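Local atomic coordinates of S-adenosylmethionine dependent methyltransferase (Mesorhizobium loti, PDB entry 3BKW), a protein that probably transfers methyl groups from S-adenosylmethionine to an acceptor substrate. Residues L70-S75 against T92-D97; D97-H102 against H118-V123; G44-D49 against G65-L70. All blocks are in the same frame, centred on the assembly; numbering follows the deposited sequence.

Interaction 1 of 3, residues L70-S75 against T92-D97; sequences LGLDLS and TYERAD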
loop_
_atom_site.group_PDB
_atom_site.type_symbol
_atom_site.label_atom_id
_atom_site.label_comp_id
_atom_site.label_asym_id
_atom_site.label_seq_id
_atom_site.Cartn_x
_atom_site.Cartn_y
_atom_site.Cartn_z
ATOM N N LEU A 70 22.327 -4.128 -17.633
ATOM C CA LEU A 70 22.792 -2.740 -17.742
ATOM C C LEU A 70 22.695 -2.167 -16.327
ATOM O O LEU A 70 21.591 -2.059 -15.780
ATOM C CB LEU A 70 21.933 -1.928 -18.704
ATOM C CG LEU A 70 22.246 -0.417 -18.793
ATOM C CD1 LEU A 70 23.701 -0.145 -19.251
ATOM C CD2 LEU A 70 21.244 0.262 -19.712
ATOM N N GLY A 71 23.840 -1.837 -15.744
ATOM C CA GLY A 71 23.912 -1.235 -14.415
ATOM C C GLY A 71 24.146 0.252 -14.568
ATOM O O GLY A 71 25.111 0.656 -15.211
ATOM N N LEU A 72 23.264 1.060 -13.979
ATOM C CA LEU A 72 23.349 2.517 -14.047
ATOM C C LEU A 72 23.554 3.146 -12.673
ATOM O O LEU A 72 22.859 2.797 -11.727
ATOM C CB LEU A 72 22.080 3.077 -14.656
ATOM C CG LEU A 72 21.697 2.570 -16.044
ATOM C CD1 LEU A 72 20.417 3.307 -16.525
ATOM C CD2 LEU A 72 22.830 2.740 -17.038
ATOM N N ASP A 73 24.482 4.104 -12.593
ATOM C CA ASP A 73 24.756 4.831 -11.353
ATOM C C ASP A 73 25.348 6.202 -11.725
ATOM O O ASP A 73 25.872 6.375 -12.815
ATOM C CB ASP A 73 25.713 4.021 -10.461
ATOM C CG ASP A 73 25.630 4.413 -8.999
ATOM O OD1 ASP A 73 24.859 3.760 -8.252
ATOM O OD2 ASP A 73 26.303 5.394 -8.607
ATOM N N LEU A 74 25.223 7.165 -10.825
ATOM C CA LEU A 74 25.754 8.515 -11.054
ATOM C C LEU A 74 27.268 8.577 -10.856
ATOM O O LEU A 74 27.919 9.373 -11.509
ATOM C CB LEU A 74 25.061 9.522 -10.128
ATOM C CG LEU A 74 25.314 11.022 -10.380
ATOM C CD1 LEU A 74 24.859 11.484 -11.769
ATOM C CD2 LEU A 74 24.584 11.817 -9.310
ATOM N N SER A 75 27.814 7.718 -9.989
ATOM C CA SER A 75 29.244 7.722 -9.638
ATOM C C SER A 75 30.133 6.937 -10.600
ATOM O O SER A 75 30.091 5.702 -10.615
ATOM C CB SER A 75 29.434 7.174 -8.214
ATOM O OG SER A 75 30.804 7.117 -7.883
ATOM N N THR A 92 27.006 -4.475 -18.658
ATOM C CA THR A 92 27.468 -3.158 -19.101
ATOM C C THR A 92 27.149 -2.171 -17.992
ATOM O O THR A 92 26.039 -2.200 -17.456
ATOM C CB THR A 92 26.758 -2.717 -20.385
ATOM O OG1 THR A 92 27.109 -3.616 -21.441
ATOM C CG2 THR A 92 27.139 -1.272 -20.789
ATOM N N TYR A 93 28.122 -1.317 -17.646
ATOM C CA TYR A 93 27.927 -0.256 -16.648
ATOM C C TYR A 93 28.022 1.079 -17.354
ATOM O O TYR A 93 28.926 1.281 -18.156
ATOM C CB TYR A 93 28.959 -0.328 -15.537
ATOM C CG TYR A 93 28.786 -1.533 -14.648
ATOM C CD1 TYR A 93 27.810 -1.548 -13.643
ATOM C CD2 TYR A 93 29.571 -2.669 -14.818
ATOM C CE1 TYR A 93 27.643 -2.675 -12.816
ATOM C CE2 TYR A 93 29.405 -3.797 -14.003
ATOM C CZ TYR A 93 28.442 -3.788 -13.001
ATOM O OH TYR A 93 28.285 -4.894 -12.185
ATOM N N GLU A 94 27.062 1.961 -17.090
ATOM C CA GLU A 94 27.059 3.302 -17.691
ATOM C C GLU A 94 26.665 4.324 -16.659
ATOM O O GLU A 94 25.823 4.055 -15.799
ATOM C CB GLU A 94 26.088 3.388 -18.865
ATOM C CG GLU A 94 26.439 2.514 -20.062
ATOM C CD GLU A 94 25.485 2.700 -21.245
ATOM O OE1 GLU A 94 24.469 3.410 -21.109
ATOM O OE2 GLU A 94 25.746 2.117 -22.322
ATOM N N ARG A 95 27.263 5.509 -16.752
ATOM C CA ARG A 95 26.954 6.595 -15.832
ATOM C C ARG A 95 25.597 7.180 -16.245
ATOM O O ARG A 95 25.328 7.339 -17.439
ATOM C CB ARG A 95 28.053 7.661 -15.842
ATOM C CG ARG A 95 27.946 8.637 -14.689
ATOM C CD ARG A 95 28.940 9.769 -14.815
ATOM N NE ARG A 95 28.607 10.883 -13.928
ATOM C CZ ARG A 95 27.630 11.780 -14.134
ATOM N NH1 ARG A 95 26.809 11.707 -15.196
ATOM N NH2 ARG A 95 27.448 12.762 -13.245
ATOM N N ALA A 96 24.726 7.421 -15.265
ATOM C CA ALA A 96 23.402 7.992 -15.520
ATOM C C ALA A 96 22.866 8.735 -14.313
ATOM O O ALA A 96 23.182 8.388 -13.177
ATOM C CB ALA A 96 22.419 6.918 -15.936
ATOM N N ASP A 97 22.061 9.762 -14.588
ATOM C CA ASP A 97 21.390 10.568 -13.572
ATOM C C ASP A 97 19.947 10.100 -13.595
ATOM O O ASP A 97 19.245 10.325 -14.584
ATOM C CB ASP A 97 21.471 12.059 -13.938
ATOM C CG ASP A 97 20.821 12.979 -12.891
ATOM O OD1 ASP A 97 20.178 12.512 -11.918
ATOM O OD2 ASP A 97 20.958 14.211 -13.059
HETATM O O HOH W 1 28.997 12.153 -10.283
#

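Interaction 2 of 3, residues D97-H102 against H118-V123; sequences DLDKLH and HYVEDV. With EDO (1,2-ethanediol), chain E.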
loop_
_atom_site.group_PDB
_atom_site.type_symbol
_atom_site.label_atom_id
_atom_site.label_comp_id
_atom_site.label_asym_id
_atom_site.label_seq_id
_atom_site.Cartn_x
_atom_site.Cartn_y
_atom_site.Cartn_z
ATOM N N ASP A 97 22.061 9.762 -14.588
ATOM C CA ASP A 97 21.390 10.568 -13.572
ATOM C C ASP A 97 19.947 10.100 -13.595
ATOM O O ASP A 97 19.245 10.325 -14.584
ATOM C CB ASP A 97 21.471 12.059 -13.938
ATOM C CG ASP A 97 20.821 12.979 -12.891
ATOM O OD1 ASP A 97 20.178 12.512 -11.918
ATOM O OD2 ASP A 97 20.958 14.211 -13.059
ATOM N N LEU A 98 19.498 9.447 -12.523
ATOM C CA LEU A 98 18.112 8.937 -12.466
ATOM C C LEU A 98 17.027 10.036 -12.538
ATOM O O LEU A 98 15.885 9.733 -12.904
ATOM C CB LEU A 98 17.888 8.040 -11.255
ATOM C CG LEU A 98 18.727 6.761 -11.140
ATOM C CD1 LEU A 98 18.275 5.990 -9.890
ATOM C CD2 LEU A 98 18.662 5.858 -12.375
ATOM N N ASP A 99 17.381 11.281 -12.198
ATOM C CA ASP A 99 16.477 12.434 -12.363
ATOM C C ASP A 99 16.303 12.853 -13.817
ATOM O O ASP A 99 15.354 13.564 -14.116
ATOM C CB ASP A 99 16.974 13.658 -11.580
ATOM C CG ASP A 99 16.896 13.469 -10.094
ATOM O OD1 ASP A 99 15.821 13.076 -9.600
ATOM O OD2 ASP A 99 17.887 13.766 -9.395
ATOM N N LYS A 100 17.221 12.451 -14.698
ATOM C CA LYS A 100 17.185 12.774 -16.133
ATOM C C LYS A 100 17.359 11.482 -16.942
ATOM O O LYS A 100 18.039 11.459 -17.965
ATOM C CB LYS A 100 18.323 13.751 -16.462
ATOM C CG LYS A 100 18.365 15.024 -15.622
ATOM C CD LYS A 100 19.563 15.874 -16.010
ATOM N N LEU A 101 16.707 10.413 -16.488
ATOM C CA LEU A 101 16.874 9.091 -17.065
ATOM C C LEU A 101 16.261 8.927 -18.451
ATOM O O LEU A 101 15.106 9.310 -18.680
ATOM C CB LEU A 101 16.251 8.032 -16.142
ATOM C CG LEU A 101 16.344 6.540 -16.518
ATOM C CD1 LEU A 101 17.786 6.039 -16.453
ATOM C CD2 LEU A 101 15.422 5.675 -15.643
ATOM N N HIS A 102 17.064 8.347 -19.345
ATOM C CA HIS A 102 16.632 7.984 -20.679
ATOM C C HIS A 102 16.969 6.504 -20.848
ATOM O O HIS A 102 18.039 6.057 -20.438
ATOM C CB HIS A 102 17.294 8.879 -21.726
ATOM C CG HIS A 102 16.868 10.314 -21.632
ATOM N ND1 HIS A 102 17.549 11.246 -20.877
ATOM C CD2 HIS A 102 15.811 10.969 -22.171
ATOM C CE1 HIS A 102 16.940 12.415 -20.966
ATOM N NE2 HIS A 102 15.884 12.275 -21.745
ATOM N N HIS A 118 13.783 6.801 -3.711
ATOM C CA HIS A 118 13.442 7.816 -2.706
ATOM C C HIS A 118 14.260 9.106 -2.834
ATOM O O HIS A 118 13.932 10.089 -2.185
ATOM C CB HIS A 118 13.407 7.298 -1.272
ATOM C CG HIS A 118 14.640 6.583 -0.848
ATOM N ND1 HIS A 118 14.743 5.217 -0.879
ATOM C CD2 HIS A 118 15.827 7.035 -0.394
ATOM C CE1 HIS A 118 15.932 4.850 -0.439
ATOM N NE2 HIS A 118 16.620 5.934 -0.160
ATOM N N TYR A 119 15.326 9.097 -3.646
ATOM C CA TYR A 119 16.112 10.309 -3.938
ATOM C C TYR A 119 15.717 11.032 -5.237
ATOM O O TYR A 119 16.275 12.079 -5.551
ATOM C CB TYR A 119 17.607 9.971 -3.964
ATOM C CG TYR A 119 18.089 9.319 -2.679
ATOM C CD1 TYR A 119 17.906 9.950 -1.437
ATOM C CD2 TYR A 119 18.728 8.074 -2.694
ATOM C CE1 TYR A 119 18.342 9.357 -0.235
ATOM C CE2 TYR A 119 19.182 7.480 -1.483
ATOM C CZ TYR A 119 18.977 8.139 -0.264
ATOM O OH TYR A 119 19.376 7.582 0.953
ATOM N N VAL A 120 14.710 10.496 -5.947
ATOM C CA VAL A 120 14.254 11.039 -7.234
ATOM C C VAL A 120 13.043 11.916 -6.972
ATOM O O VAL A 120 12.047 11.407 -6.497
ATOM C CB VAL A 120 13.928 9.887 -8.230
ATOM C CG1 VAL A 120 13.342 10.434 -9.521
ATOM C CG2 VAL A 120 15.205 9.092 -8.537
ATOM N N GLU A 121 13.114 13.203 -7.324
ATOM C CA GLU A 121 12.018 14.134 -7.063
ATOM C C GLU A 121 10.787 13.826 -7.908
ATOM O O GLU A 121 9.682 13.708 -7.365
ATOM C CB GLU A 121 12.453 15.585 -7.274
ATOM C CG GLU A 121 11.417 16.604 -6.807
ATOM C CD GLU A 121 11.944 18.031 -6.740
ATOM O OE1 GLU A 121 12.942 18.359 -7.418
ATOM O OE2 GLU A 121 11.334 18.832 -5.997
ATOM N N ASP A 122 10.986 13.711 -9.223
ATOM C CA ASP A 122 9.889 13.432 -10.167
ATOM C C ASP A 122 9.875 11.933 -10.464
ATOM O O ASP A 122 10.289 11.481 -11.538
ATOM C CB ASP A 122 10.052 14.296 -11.426
ATOM C CG ASP A 122 8.834 14.253 -12.342
ATOM O OD1 ASP A 122 7.867 13.508 -12.051
ATOM O OD2 ASP A 122 8.871 14.983 -13.358
ATOM N N VAL A 123 9.363 11.167 -9.504
ATOM C CA VAL A 123 9.390 9.710 -9.621
ATOM C C VAL A 123 8.441 9.217 -10.711
ATOM O O VAL A 123 8.742 8.230 -11.366
ATOM C CB VAL A 123 9.170 9.011 -8.265
ATOM C CG1 VAL A 123 7.710 9.007 -7.846
ATOM C CG2 VAL A 123 9.739 7.616 -8.313
HETATM C C1 EDO E . 4.912 14.697 -12.939
HETATM O O1 EDO E . 5.669 13.596 -13.447
HETATM C C2 EDO E . 3.687 14.933 -13.818
HETATM O O2 EDO E . 2.865 13.757 -13.950
HETATM O O HOH W 2 12.584 12.169 -12.997
HETATM O O HOH W 3 13.554 13.913 -10.770
HETATM O O HOH W 4 15.745 14.644 -7.396
HETATM O O HOH W 5 18.428 12.355 -7.160
#

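Interaction 3 of 3, residues G44-D49 against G65-L70; sequences GLRIVD and GASYVL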
loop_
_atom_site.group_PDB
_atom_site.type_symbol
_atom_site.label_atom_id
_atom_site.label_comp_id
_atom_site.label_asym_id
_atom_site.label_seq_id
_atom_site.Cartn_x
_atom_site.Cartn_y
_atom_site.Cartn_z
ATOM N N GLY A 44 17.814 -15.745 -18.735
ATOM C CA GLY A 44 17.600 -15.300 -20.099
ATOM C C GLY A 44 17.063 -13.891 -20.252
ATOM O O GLY A 44 16.860 -13.443 -21.394
ATOM N N LEU A 45 16.883 -13.156 -19.144
ATOM C CA LEU A 45 16.286 -11.823 -19.218
ATOM C C LEU A 45 17.293 -10.723 -19.485
ATOM O O LEU A 45 18.472 -10.844 -19.166
ATOM C CB LEU A 45 15.526 -11.459 -17.925
ATOM C CG LEU A 45 14.364 -12.341 -17.464
ATOM C CD1 LEU A 45 13.618 -11.601 -16.335
ATOM C CD2 LEU A 45 13.414 -12.698 -18.613
ATOM N N ARG A 46 16.773 -9.649 -20.068
ATOM C CA ARG A 46 17.485 -8.400 -20.273
ATOM C C ARG A 46 17.059 -7.566 -19.066
ATOM O O ARG A 46 15.856 -7.372 -18.843
ATOM C CB ARG A 46 17.053 -7.738 -21.554
ATOM C CG ARG A 46 17.313 -8.607 -22.799
ATOM C CD ARG A 46 16.597 -8.020 -23.982
ATOM N NE ARG A 46 15.150 -8.093 -23.776
ATOM C CZ ARG A 46 14.240 -7.395 -24.455
ATOM N NH1 ARG A 46 14.569 -6.575 -25.451
ATOM N NH2 ARG A 46 12.966 -7.540 -24.138
ATOM N N ILE A 47 18.038 -7.099 -18.290
ATOM C CA ILE A 47 17.784 -6.422 -17.020
ATOM C C ILE A 47 18.493 -5.086 -16.919
ATOM O O ILE A 47 19.640 -4.956 -17.362
ATOM C CB ILE A 47 18.266 -7.317 -15.843
ATOM C CG1 ILE A 47 17.648 -8.722 -15.920
ATOM C CG2 ILE A 47 17.954 -6.655 -14.473
ATOM C CD1 ILE A 47 18.122 -9.709 -14.841
ATOM N N VAL A 48 17.807 -4.090 -16.339
ATOM C CA VAL A 48 18.428 -2.809 -16.026
ATOM C C VAL A 48 18.372 -2.624 -14.504
ATOM O O VAL A 48 17.320 -2.845 -13.902
ATOM C CB VAL A 48 17.832 -1.609 -16.805
ATOM C CG1 VAL A 48 16.327 -1.435 -16.559
ATOM C CG2 VAL A 48 18.603 -0.322 -16.478
ATOM N N ASP A 49 19.503 -2.218 -13.911
ATOM C CA ASP A 49 19.637 -1.966 -12.491
ATOM C C ASP A 49 19.797 -0.474 -12.312
ATOM O O ASP A 49 20.815 0.084 -12.710
ATOM C CB ASP A 49 20.851 -2.727 -11.937
ATOM C CG ASP A 49 21.023 -2.571 -10.447
ATOM O OD1 ASP A 49 20.316 -1.758 -9.835
ATOM O OD2 ASP A 49 21.845 -3.300 -9.874
ATOM N N GLY A 65 21.892 -16.379 -14.678
ATOM C CA GLY A 65 21.557 -16.587 -16.066
ATOM C C GLY A 65 20.977 -15.463 -16.876
ATOM O O GLY A 65 20.494 -15.726 -17.978
ATOM N N ALA A 66 21.034 -14.226 -16.377
ATOM C CA ALA A 66 20.544 -13.073 -17.137
ATOM C C ALA A 66 21.306 -12.942 -18.456
ATOM O O ALA A 66 22.540 -13.057 -18.466
ATOM C CB ALA A 66 20.678 -11.773 -16.318
ATOM N N SER A 67 20.584 -12.750 -19.564
ATOM C CA SER A 67 21.222 -12.612 -20.884
ATOM C C SER A 67 22.021 -11.326 -20.996
ATOM O O SER A 67 23.078 -11.310 -21.622
ATOM C CB SER A 67 20.214 -12.712 -22.047
ATOM O OG SER A 67 19.287 -11.643 -22.047
ATOM N N TYR A 68 21.516 -10.258 -20.383
ATOM C CA TYR A 68 22.147 -8.953 -20.441
ATOM C C TYR A 68 21.741 -8.117 -19.234
ATOM O O TYR A 68 20.572 -8.109 -18.869
ATOM C CB TYR A 68 21.731 -8.244 -21.732
ATOM C CG TYR A 68 22.163 -6.792 -21.824
ATOM C CD1 TYR A 68 23.518 -6.457 -21.823
ATOM C CD2 TYR A 68 21.221 -5.752 -21.920
ATOM C CE1 TYR A 68 23.940 -5.115 -21.905
ATOM C CE2 TYR A 68 21.635 -4.395 -22.009
ATOM C CZ TYR A 68 22.996 -4.099 -21.999
ATOM O OH TYR A 68 23.435 -2.797 -22.086
ATOM N N VAL A 69 22.719 -7.443 -18.625
ATOM C CA VAL A 69 22.486 -6.558 -17.476
ATOM C C VAL A 69 23.126 -5.194 -17.751
ATOM O O VAL A 69 24.300 -5.125 -18.103
ATOM C CB VAL A 69 23.045 -7.125 -16.142
ATOM C CG1 VAL A 69 22.654 -6.200 -14.977
ATOM C CG2 VAL A 69 22.492 -8.524 -15.885
ATOM N N LEU A 70 22.327 -4.128 -17.633
ATOM C CA LEU A 70 22.792 -2.740 -17.742
ATOM C C LEU A 70 22.695 -2.167 -16.327
ATOM O O LEU A 70 21.591 -2.059 -15.780
ATOM C CB LEU A 70 21.933 -1.928 -18.704
ATOM C CG LEU A 70 22.246 -0.417 -18.793
ATOM C CD1 LEU A 70 23.701 -0.145 -19.251
ATOM C CD2 LEU A 70 21.244 0.262 -19.712
#

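Interaction 1 of 3, residues L70-S75 against T92-D97
G71 lies between T92 and E94 of the neighbouring strand: its N donates to T92 O at 2.8 Å, and its O accepts from E94 N at 3.0 Å, both bonds nearly straight. Further along, D73 N reaches E94 O only weakly, whereas D73 O takes A96 N at 2.9 Å from well above the carbonyl plane. The buried part lies around G71 and L72. L72 and E94 run side by side on one face, CD2 of L72 3.8 Å from CB of E94, and CB of A96 sits beside CB of L72. On the other face the Y93 ring approaches G71 obliquely, CD1 of Y93 lying 4.0 Å from CA of G71. The segments 70-73 and 92-95 run parallel with their axes 24° apart; strands 68-73 and 91-95, with helix 76-84, form a beta-alpha-beta unit of the Rossmann-like methyltransferase sheet, in which 91-95 is the outermost strand on its side. At the C-terminal end of strand 68-73, D73 OD2 takes S75 N through its anti lone pair, an Asx turn, while OD1 holds G53 N in the loop after strand 46-50. The solvent side is looser. R95, with CG anti to the backbone N (chi1 -167°), stretches alongside L74; CD1 of L74 lies over one face of the guanidinium, 3.2 Å from NH2. A water donates to L74 O and is weakly bound by R95 NH2. On the opposite face of the sheet from R95, the exposed E94 carries its CG 3.9 Å from CD1 of L70.

Interaction 2 of 3, residues D97-H102 against H118-V123
L98 and V120 supply the apolar part of this small surface contact: CB of L98 points at the second loop and meets CG2 of V120 at 4.0 Å. L98 also packs on L126 of helix 123-133. D99 contributes the polar side with its carboxylate. Its CG stands anti to the carbonyl carbon (chi1 -68°); OD1 lies 3.5 Å from V120 CA and 3.6 Å from V120 CG1. Water carries the polar links between the loops. One molecule donates to D99 OD1 at 2.7 Å and to Y119 O while accepting from E121 N; a second joins OD1 to D122 N, a third OD2 to Y119 O, and a fourth the backbone O atoms of D99 and D122. Two waters thus grip OD1, and the acid is tied through water to three successive peptides. Within the first loop, D97 OD1 receives D99 N at 3.1 Å from above its carboxylate plane, and D97 O receives K100 N, which fixes the turn carrying D99. D122 N-caps helix 123-133, its OD1 weakly bonded to R125 N; the same oxygen accepts from O1 of a 1,2-ethanediol, probably from the crystallisation liquor, at 2.6 Å. An Asx turn following strand 91-95 is thus water-bridged to the capped start of the helix following strand 108-114, a meeting of loops beyond the C-terminal ends of parallel strands in a Rossmann-like fold.

Interaction 3 of 3, residues G44-D49 against G65-L70
I47 is bonded through both its backbone polar atoms: N donates to Y68 O and O accepts from L70 N, each at 2.8 Å, and D49 N continues the ladder to L70 O. At the other end G44 N meets G65 O at 2.8 Å from well above the carbonyl plane, and L45 O collects two weak bonds, from S67 N and Y68 N. The hydroxyl of S67 lies between its own backbone N and carbonyl carbon (chi1 65°), 3.1 Å from both G44 O and L45 O. Side chains fill in on the two faces. On one, I47 brings CD1 to 3.6 Å from CB of A66; on the other, V48 CG2 lies 3.5 Å from L70 O and 4.2 Å from L70 CD2. The segments 46-49 and 68-70 run parallel at 19°; strands 46-50 and 68-73, with helix 56-63, make the first beta-alpha-beta unit of the Rossmann-like methyltransferase sheet, strand 46-50 lying next to strand 108-114. The helix ends in a Schellman motif whose C-prime residue is G65; its positive phi turns the chain into A66 and presents G65 O to G44. Helix 56-63 also covers the I47 and V69 face, through F57 and C58. R46, at the start of strand 46-50 and bent at chi3 (-65°), leads away from 65-70; its guanidinium forms a salt bridge with D109 and a hydrogen bond with S135 OG, while F108 packs against both V48 and L70.

Overall arrangement
From the N terminus, interaction 3 closes first, when 65-70 returns beside 44-49 after helix 56-63. Interaction 1 follows as helix 76-84 brings 92-97 back to 70-75, and interaction 2 then closes the excursion through strand 108-114 as 118-123 meets 97-102. The three stand in series, none nested or crossed, and adjoining ones share a residue: L70 for interactions 3 and 1, D97 for 1 and 2. Strand 68-73 serves both ladders, placing 46-50 and 91-95 on its two sides; L72 also packs on V48. Interaction 2 leaves the sheet for its loops, joined to interaction 1 by L72 against L101 but about 6 Å from interaction 3 at the nearest atoms.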